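Local coordinates for malonyl CoA:acyl carrier protein malonyltransferase (Streptomyces coelicolor, PDB 1NM2) that probably transfers the malonyl group from malonyl-CoA to holo acyl carrier protein, supplying malonyl-ACP for fatty acid biosynthesis, at residues T57-I69 against L117-E129. Sequence-based numbering, arbitrary orientation.
Sequences TSVAQPLLVAAGI and LSLVRRRGLAMAE. With ACY (acetic acid), chain D.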
loop_
_atom_site.group_PDB
_atom_site.type_symbol
_atom_site.label_atom_id
_atom_site.label_comp_id
_atom_site.label_asym_id
_atom_site.label_seq_id
_atom_site.Cartn_x
_atom_site.Cartn_y
_atom_site.Cartn_z
ATOM N N THR A 57 7.464 -9.795 -5.942
ATOM C CA THR A 57 6.543 -9.442 -4.873
ATOM C C THR A 57 7.081 -9.721 -3.463
ATOM O O THR A 57 6.744 -9.008 -2.519
ATOM C CB THR A 57 5.172 -10.152 -5.069
ATOM O OG1 THR A 57 4.284 -9.785 -4.006
ATOM C CG2 THR A 57 5.345 -11.658 -5.090
ATOM N N SER A 58 7.925 -10.738 -3.311
ATOM C CA SER A 58 8.473 -11.052 -1.992
ATOM C C SER A 58 9.516 -10.004 -1.588
ATOM O O SER A 58 9.822 -9.830 -0.404
ATOM C CB SER A 58 9.095 -12.455 -1.983
ATOM O OG SER A 58 10.177 -12.558 -2.893
ATOM N N VAL A 59 10.046 -9.301 -2.581
ATOM C CA VAL A 59 11.036 -8.254 -2.357
ATOM C C VAL A 59 10.357 -6.886 -2.251
ATOM O O VAL A 59 10.627 -6.115 -1.330
ATOM C CB VAL A 59 12.073 -8.197 -3.519
ATOM C CG1 VAL A 59 12.936 -6.939 -3.398
ATOM C CG2 VAL A 59 12.965 -9.433 -3.489
ATOM N N ALA A 60 9.461 -6.599 -3.192
ATOM C CA ALA A 60 8.772 -5.316 -3.222
ATOM C C ALA A 60 8.051 -4.931 -1.933
ATOM O O ALA A 60 8.147 -3.788 -1.486
ATOM C CB ALA A 60 7.788 -5.278 -4.392
ATOM N N GLN A 61 7.330 -5.872 -1.331
ATOM C CA GLN A 61 6.595 -5.546 -0.114
ATOM C C GLN A 61 7.475 -5.057 1.041
ATOM O O GLN A 61 7.257 -3.959 1.555
ATOM C CB GLN A 61 5.699 -6.731 0.285
ATOM C CG GLN A 61 4.613 -6.969 -0.766
ATOM C CD GLN A 61 3.487 -7.865 -0.306
ATOM O OE1 GLN A 61 3.151 -7.902 0.874
ATOM N NE2 GLN A 61 2.872 -8.568 -1.251
ATOM N N PRO A 62 8.482 -5.845 1.464
ATOM C CA PRO A 62 9.317 -5.346 2.568
ATOM C C PRO A 62 10.108 -4.082 2.205
ATOM O O PRO A 62 10.346 -3.227 3.053
ATOM C CB PRO A 62 10.227 -6.534 2.891
ATOM C CG PRO A 62 10.282 -7.304 1.598
ATOM C CD PRO A 62 8.837 -7.232 1.123
ATOM N N LEU A 63 10.525 -3.973 0.948
ATOM C CA LEU A 63 11.269 -2.800 0.502
ATOM C C LEU A 63 10.416 -1.539 0.640
ATOM O O LEU A 63 10.894 -0.503 1.100
ATOM C CB LEU A 63 11.704 -2.971 -0.957
ATOM C CG LEU A 63 12.437 -1.794 -1.611
ATOM C CD1 LEU A 63 13.690 -1.431 -0.814
ATOM C CD2 LEU A 63 12.824 -2.188 -3.040
ATOM N N LEU A 64 9.153 -1.627 0.233
ATOM C CA LEU A 64 8.243 -0.490 0.321
ATOM C C LEU A 64 8.013 -0.065 1.766
ATOM O O LEU A 64 7.982 1.129 2.068
ATOM C CB LEU A 64 6.894 -0.832 -0.334
ATOM C CG LEU A 64 6.883 -0.805 -1.865
ATOM C CD1 LEU A 64 5.636 -1.482 -2.403
ATOM C CD2 LEU A 64 6.962 0.643 -2.327
ATOM N N VAL A 65 7.859 -1.038 2.659
ATOM C CA VAL A 65 7.621 -0.738 4.070
ATOM C C VAL A 65 8.839 -0.062 4.705
ATOM O O VAL A 65 8.702 0.919 5.442
ATOM C CB VAL A 65 7.256 -2.020 4.862
ATOM C CG1 VAL A 65 7.090 -1.695 6.340
ATOM C CG2 VAL A 65 5.940 -2.618 4.322
ATOM N N ALA A 66 10.028 -0.577 4.410
ATOM C CA ALA A 66 11.252 0.004 4.950
ATOM C C ALA A 66 11.415 1.434 4.454
ATOM O O ALA A 66 11.859 2.308 5.198
ATOM C CB ALA A 66 12.460 -0.831 4.541
ATOM N N ALA A 67 11.061 1.671 3.195
ATOM C CA ALA A 67 11.169 3.011 2.618
ATOM C C ALA A 67 10.227 3.983 3.328
ATOM O O ALA A 67 10.606 5.116 3.631
ATOM C CB ALA A 67 10.844 2.969 1.121
ATOM N N GLY A 68 9.003 3.529 3.583
ATOM C CA GLY A 68 8.013 4.356 4.254
ATOM C C GLY A 68 8.390 4.679 5.687
ATOM O O GLY A 68 8.269 5.828 6.134
ATOM N N ILE A 69 8.847 3.669 6.417
ATOM C CA ILE A 69 9.253 3.869 7.802
ATOM C C ILE A 69 10.468 4.792 7.853
ATOM O O ILE A 69 10.541 5.695 8.691
ATOM C CB ILE A 69 9.628 2.536 8.481
ATOM C CG1 ILE A 69 8.402 1.620 8.551
ATOM C CG2 ILE A 69 10.168 2.803 9.876
ATOM C CD1 ILE A 69 8.700 0.225 9.038
ATOM N N LEU A 117 8.157 -5.331 9.452
ATOM C CA LEU A 117 8.960 -5.794 8.328
ATOM C C LEU A 117 8.956 -7.319 8.278
ATOM O O LEU A 117 8.983 -7.911 7.202
ATOM C CB LEU A 117 10.390 -5.262 8.449
ATOM C CG LEU A 117 10.529 -3.738 8.336
ATOM C CD1 LEU A 117 11.948 -3.333 8.661
ATOM C CD2 LEU A 117 10.154 -3.275 6.930
ATOM N N SER A 118 8.912 -7.949 9.447
ATOM C CA SER A 118 8.878 -9.404 9.527
ATOM C C SER A 118 7.535 -9.904 9.001
ATOM O O SER A 118 7.461 -10.915 8.298
ATOM C CB SER A 118 9.069 -9.861 10.973
ATOM O OG SER A 118 8.925 -11.271 11.084
ATOM N N LEU A 119 6.473 -9.184 9.341
ATOM C CA LEU A 119 5.132 -9.545 8.898
ATOM C C LEU A 119 4.979 -9.371 7.388
ATOM O O LEU A 119 4.414 -10.231 6.707
ATOM C CB LEU A 119 4.091 -8.673 9.603
ATOM C CG LEU A 119 2.631 -8.966 9.239
ATOM C CD1 LEU A 119 2.219 -10.315 9.827
ATOM C CD2 LEU A 119 1.733 -7.855 9.777
ATOM N N VAL A 120 5.471 -8.250 6.867
ATOM C CA VAL A 120 5.349 -7.975 5.441
ATOM C C VAL A 120 6.264 -8.864 4.592
ATOM O O VAL A 120 5.956 -9.148 3.433
ATOM C CB VAL A 120 5.599 -6.471 5.139
ATOM C CG1 VAL A 120 7.081 -6.142 5.223
ATOM C CG2 VAL A 120 5.033 -6.120 3.781
ATOM N N ARG A 121 7.381 -9.308 5.164
ATOM C CA ARG A 121 8.293 -10.200 4.448
ATOM C C ARG A 121 7.466 -11.474 4.216
ATOM O O ARG A 121 7.450 -12.031 3.123
ATOM C CB ARG A 121 9.509 -10.535 5.322
ATOM C CG ARG A 121 10.827 -10.863 4.596
ATOM C CD ARG A 121 10.673 -11.598 3.273
ATOM N NE ARG A 121 11.795 -12.503 3.021
ATOM C CZ ARG A 121 12.298 -12.773 1.819
ATOM N NH1 ARG A 121 11.793 -12.203 0.734
ATOM N NH2 ARG A 121 13.304 -13.632 1.697
ATOM N N ARG A 122 6.771 -11.920 5.261
ATOM C CA ARG A 122 5.927 -13.112 5.174
ATOM C C ARG A 122 4.734 -12.853 4.252
ATOM O O ARG A 122 4.290 -13.742 3.524
ATOM C CB ARG A 122 5.426 -13.512 6.565
ATOM C CG ARG A 122 6.525 -13.975 7.508
ATOM C CD ARG A 122 7.144 -15.276 7.015
ATOM N NE ARG A 122 8.313 -15.672 7.795
ATOM C CZ ARG A 122 8.940 -16.836 7.651
ATOM N NH1 ARG A 122 8.503 -17.717 6.757
ATOM N NH2 ARG A 122 10.007 -17.116 8.392
ATOM N N ARG A 123 4.212 -11.633 4.293
ATOM C CA ARG A 123 3.085 -11.265 3.448
ATOM C C ARG A 123 3.476 -11.451 1.985
ATOM O O ARG A 123 2.760 -12.098 1.218
ATOM C CB ARG A 123 2.696 -9.798 3.690
ATOM C CG ARG A 123 1.436 -9.329 2.945
ATOM C CD ARG A 123 1.186 -7.847 3.218
ATOM N NE ARG A 123 -0.139 -7.389 2.814
ATOM C CZ ARG A 123 -0.461 -6.962 1.596
ATOM N NH1 ARG A 123 0.448 -6.930 0.629
ATOM N NH2 ARG A 123 -1.698 -6.546 1.350
ATOM N N GLY A 124 4.617 -10.883 1.609
ATOM C CA GLY A 124 5.084 -10.977 0.235
ATOM C C GLY A 124 5.372 -12.386 -0.251
ATOM O O GLY A 124 5.046 -12.736 -1.385
ATOM N N LEU A 125 6.001 -13.193 0.597
ATOM C CA LEU A 125 6.311 -14.569 0.243
ATOM C C LEU A 125 5.017 -15.365 0.109
ATOM O O LEU A 125 4.835 -16.095 -0.859
ATOM C CB LEU A 125 7.204 -15.206 1.314
ATOM C CG LEU A 125 8.632 -14.657 1.441
ATOM C CD1 LEU A 125 9.245 -15.096 2.759
ATOM C CD2 LEU A 125 9.477 -15.141 0.268
ATOM N N ALA A 126 4.110 -15.204 1.072
ATOM C CA ALA A 126 2.839 -15.926 1.059
ATOM C C ALA A 126 1.990 -15.633 -0.168
ATOM O O ALA A 126 1.380 -16.540 -0.734
ATOM C CB ALA A 126 2.037 -15.610 2.330
ATOM N N MET A 127 1.931 -14.367 -0.568
ATOM C CA MET A 127 1.141 -13.987 -1.737
ATOM C C MET A 127 1.804 -14.482 -3.026
ATOM O O MET A 127 1.125 -14.827 -3.990
ATOM C CB MET A 127 0.939 -12.465 -1.757
ATOM C CG MET A 127 0.053 -11.980 -0.599
ATOM S SD MET A 127 -0.171 -10.193 -0.459
ATOM C CE MET A 127 -1.434 -9.935 -1.710
ATOM N N ALA A 128 3.131 -14.535 -3.035
ATOM C CA ALA A 128 3.844 -15.028 -4.210
ATOM C C ALA A 128 3.523 -16.511 -4.366
ATOM O O ALA A 128 3.185 -16.975 -5.457
ATOM C CB ALA A 128 5.343 -14.831 -4.040
ATOM N N GLU A 129 3.612 -17.243 -3.258
ATOM C CA GLU A 129 3.343 -18.678 -3.247
ATOM C C GLU A 129 1.905 -18.994 -3.661
ATOM O O GLU A 129 1.658 -19.936 -4.419
ATOM C CB GLU A 129 3.627 -19.249 -1.856
ATOM C CG GLU A 129 5.094 -19.208 -1.484
ATOM C CD GLU A 129 5.375 -19.793 -0.113
ATOM O OE1 GLU A 129 6.545 -20.134 0.148
ATOM O OE2 GLU A 129 4.438 -19.904 0.708
HETATM C C ACY D . -0.597 -6.059 -2.907
HETATM O O ACY D . 0.597 -6.222 -3.396
HETATM O OXT ACY D . -1.007 -6.388 -1.743
HETATM C CH3 ACY D . -1.565 -5.390 -3.871
HETATM O O HOH W 1 12.869 -14.065 -1.640
#
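Segments 57-69 and 117-129, each part of a longer helix, come closest at Ser-58 and Gly-124, whose CA atoms are 4.1 Å apart; the axes run nearly antiparallel, at 156°, and approach to 7.4 Å. A CB on Gly-124 would clash with the carbonyl oxygen of Thr-57, so the close approach depends on the missing side chain. Gln-61 fits as a knob into the hole formed by Val-120, Arg-123, Gly-124 and Met-127, its amide turned 61° from the Arg-123 guanidinium. Arg-123 NH1 gives a nearly straight hydrogen bond to Gln-61 OE1 (2.9 Å), arriving from above the carbonyl plane, while Gln-61 NE2 bonds weakly to Met-127 SD, which lies over a guanidinium face near its rim. In this α/β-hydrolase-like core the arginine enters the active site: with CG anti to the backbone N (chi1 -175°) and the chain extended to NE, NH1 and NH2 both bond to OXT of the acetate that mimics a malonyl group, and Ser-98, in the probable nucleophile elbow, also bonds to the acetate. A leucine at Arg-123 would probably leave the acetate OXT without the charged arginine and Gln-61 OE1 without this donor. Farther along, Leu-117 inserts CD2 among Pro-62, Val-65, Ala-66 and Ile-69, tightly against Val-65 CG1 (3.5 Å), and Val-65 and Val-120 meet tip to tip. At the other flank, the bent Arg-121 chain returns NH1 to Ser-58 O (3.3 Å).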